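Local coordinates for AP endonuclease, family 2 (Brucella melitensis biovar Abortus, PDB 3NGF), which binds manganese on a TIM-barrel scaffold and probably isomerises hydroxypyruvate, with relatives among the AP endonucleases, at residues A[14-17]-A[18-22]. Sequence-based numbering, arbitrary orientation.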
ATOM      1  N   ALA A  14      -6.540   9.394  -1.539  1.00 11.70           N
ATOM      2  CA  ALA A  14      -6.182   9.475  -2.952  1.00 11.44           C
ATOM      3  C   ALA A  14      -4.760   8.942  -3.134  1.00 11.12           C
ATOM      4  O   ALA A  14      -3.870   9.264  -2.338  1.00 10.23           O
ATOM      5  CB  ALA A  14      -6.278  10.928  -3.458  1.00 11.83           C
ATOM      6  N   ASN A  15      -4.552   8.083  -4.120  1.00 10.29           N
ATOM      7  CA  ASN A  15      -3.192   7.682  -4.494  1.00 10.78           C
ATOM      8  C   ASN A  15      -2.612   8.668  -5.531  1.00 11.11           C
ATOM      9  O   ASN A  15      -3.049   8.711  -6.689  1.00 12.33           O
ATOM     10  CB  ASN A  15      -3.150   6.227  -4.995  1.00 11.78           C
ATOM     11  CG  ASN A  15      -1.742   5.735  -5.200  1.00 11.73           C
ATOM     12  OD1 ASN A  15      -1.001   6.320  -5.983  1.00 13.20           O
ATOM     13  ND2 ASN A  15      -1.349   4.660  -4.484  1.00 11.49           N
ATOM     14  N   LEU A  16      -1.632   9.466  -5.110  1.00 11.04           N
ATOM     15  CA  LEU A  16      -1.074  10.529  -5.954  1.00 10.89           C
ATOM     16  C   LEU A  16      -0.059  10.029  -6.986  1.00 12.91           C
ATOM     17  O   LEU A  16       0.416  10.823  -7.788  1.00 15.10           O
ATOM     18  CB  LEU A  16      -0.459  11.637  -5.087  1.00 11.15           C
ATOM     19  CG  LEU A  16      -1.349  12.201  -3.982  1.00  8.89           C
ATOM     20  CD1 LEU A  16      -0.664  13.425  -3.337  1.00  9.63           C
ATOM     21  CD2 LEU A  16      -2.781  12.622  -4.477  1.00  8.51           C
ATOM     22  N   SER A  17       0.287   8.737  -6.966  1.00 11.71           N
ATOM     23  CA  SER A  17       1.110   8.144  -8.002  1.00 11.93           C
ATOM     24  C   SER A  17       0.221   7.786  -9.198  1.00 11.89           C
ATOM     25  O   SER A  17       0.644   7.946 -10.344  1.00 12.92           O
ATOM     26  CB  SER A  17       1.856   6.886  -7.493  1.00 11.84           C
ATOM     27  OG  SER A  17       2.802   7.222  -6.462  1.00 12.63           O
ATOM     28  N   THR A  18      -0.999   7.319  -8.932  1.00 11.33           N
ATOM     29  CA  THR A  18      -1.909   6.871 -10.023  1.00 11.82           C
ATOM     30  C   THR A  18      -3.020   7.871 -10.385  1.00 11.84           C
ATOM     31  O   THR A  18      -3.515   7.864 -11.530  1.00 13.25           O
ATOM     32  CB  THR A  18      -2.540   5.499  -9.716  1.00 11.49           C
ATOM     33  OG1 THR A  18      -3.455   5.592  -8.619  1.00 10.65           O
ATOM     34  CG2 THR A  18      -1.447   4.407  -9.451  1.00 11.30           C
ATOM     35  N   MET A  19      -3.418   8.704  -9.426  1.00 10.66           N
ATOM     36  CA  MET A  19      -4.469   9.721  -9.640  1.00 11.01           C
ATOM     37  C   MET A  19      -3.882  11.097  -9.801  1.00 12.14           C
ATOM     38  O   MET A  19      -2.767  11.362  -9.355  1.00 12.10           O
ATOM     39  CB  MET A  19      -5.478   9.753  -8.488  1.00  9.91           C
ATOM     40  CG  MET A  19      -6.208   8.435  -8.240  1.00 11.28           C
ATOM     41  SD  MET A  19      -7.259   8.415  -6.800  1.00 12.06           S
ATOM     42  CE  MET A  19      -8.435   9.732  -7.207  1.00 11.84           C
ATOM     43  N   PHE A  20      -4.674  11.985 -10.408  1.00 13.46           N
ATOM     44  CA  PHE A  20      -4.297  13.375 -10.623  1.00 13.45           C
ATOM     45  C   PHE A  20      -3.025  13.555 -11.470  1.00 14.60           C
ATOM     46  O   PHE A  20      -2.336  14.579 -11.358  1.00 14.82           O
ATOM     47  CB  PHE A  20      -4.169  14.099  -9.272  1.00 12.52           C
ATOM     48  CG  PHE A  20      -5.438  14.122  -8.495  1.00 12.20           C
ATOM     49  CD1 PHE A  20      -6.472  14.950  -8.868  1.00 13.01           C
ATOM     50  CD2 PHE A  20      -5.611  13.293  -7.399  1.00 13.31           C
ATOM     51  CE1 PHE A  20      -7.648  14.968  -8.161  1.00 12.53           C
ATOM     52  CE2 PHE A  20      -6.768  13.305  -6.682  1.00 13.01           C
ATOM     53  CZ  PHE A  20      -7.804  14.154  -7.062  1.00 13.93           C
ATOM     54  N   ASN A  21      -2.764  12.605 -12.380  1.00 14.85           N
ATOM     55  CA  ASN A  21      -1.564  12.657 -13.222  1.00 16.04           C
ATOM     56  C   ASN A  21      -1.676  13.699 -14.338  1.00 16.17           C
ATOM     57  O   ASN A  21      -0.752  13.878 -15.146  1.00 17.00           O
ATOM     58  CB  ASN A  21      -1.237  11.288 -13.822  1.00 16.66           C
ATOM     59  CG  ASN A  21      -0.597  10.336 -12.844  1.00 18.68           C
ATOM     60  OD1 ASN A  21      -0.744  10.434 -11.600  1.00 17.46           O
ATOM     61  ND2 ASN A  21       0.134   9.373 -13.406  1.00 20.75           N
ATOM     62  N   GLU A  22      -2.802  14.404 -14.369  1.00 16.36           N
ATOM     63  CA  GLU A  22      -2.979  15.551 -15.253  1.00 17.75           C
ATOM     64  C   GLU A  22      -2.033  16.687 -14.872  1.00 17.28           C
ATOM     65  O   GLU A  22      -1.760  17.569 -15.698  1.00 18.29           O
ATOM     66  CB  GLU A  22      -4.426  16.053 -15.210  1.00 18.27           C
ATOM     67  CG  GLU A  22      -5.467  15.098 -15.816  1.00 19.38           C
ATOM     68  CD  GLU A  22      -5.992  13.973 -14.871  1.00 17.89           C
ATOM     69  OE1 GLU A  22      -5.775  13.978 -13.655  1.00 16.86           O
ATOM     70  OE2 GLU A  22      -6.664  13.060 -15.381  1.00 20.43           O
TER
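Asn15 OD1 is gripped by two backbone amides, Thr18 N at 3.1 Å and Ser17 N at 2.9 Å, which reach it from opposite faces of the carboxamide plane. The bond from Ser17 N closes an Asx turn, and the pair of donors fixes the rotation of the amide. With CG anti to the backbone N (chi1 -172°), OD1 is brought to the amides of the following turn, while ND2 is hydrogen-bonded to Glu41 OE2. The backbone carbonyl of Asn15 also faces the turn: Met19 N donates to Asn15 O at 2.8 Å, with a weak second bond from Thr18 N. These bonds wind the chain into a single helix-like turn where strand 11-15, the first of the eight parallel barrel strands, ends, and the side chain of Asn15 comes within about 4 Å, nearest atoms, of the side chains of Gln211 and Glu247, both manganese ligands. Thr18 OG1 passes 3.7 Å from Asn15 OD1 but bonds to Tyr248 O, and Ser17 OG bonds to Leu43 N and a glycerol. Ala14 CB meets the edge of the Phe20 ring at CE2, 4.0 Å away, and Leu16 CD2 approaches Phe20 CD2 obliquely at 4.1 Å; Arg28 and Leu31 of helix 25-34 also touch this ring.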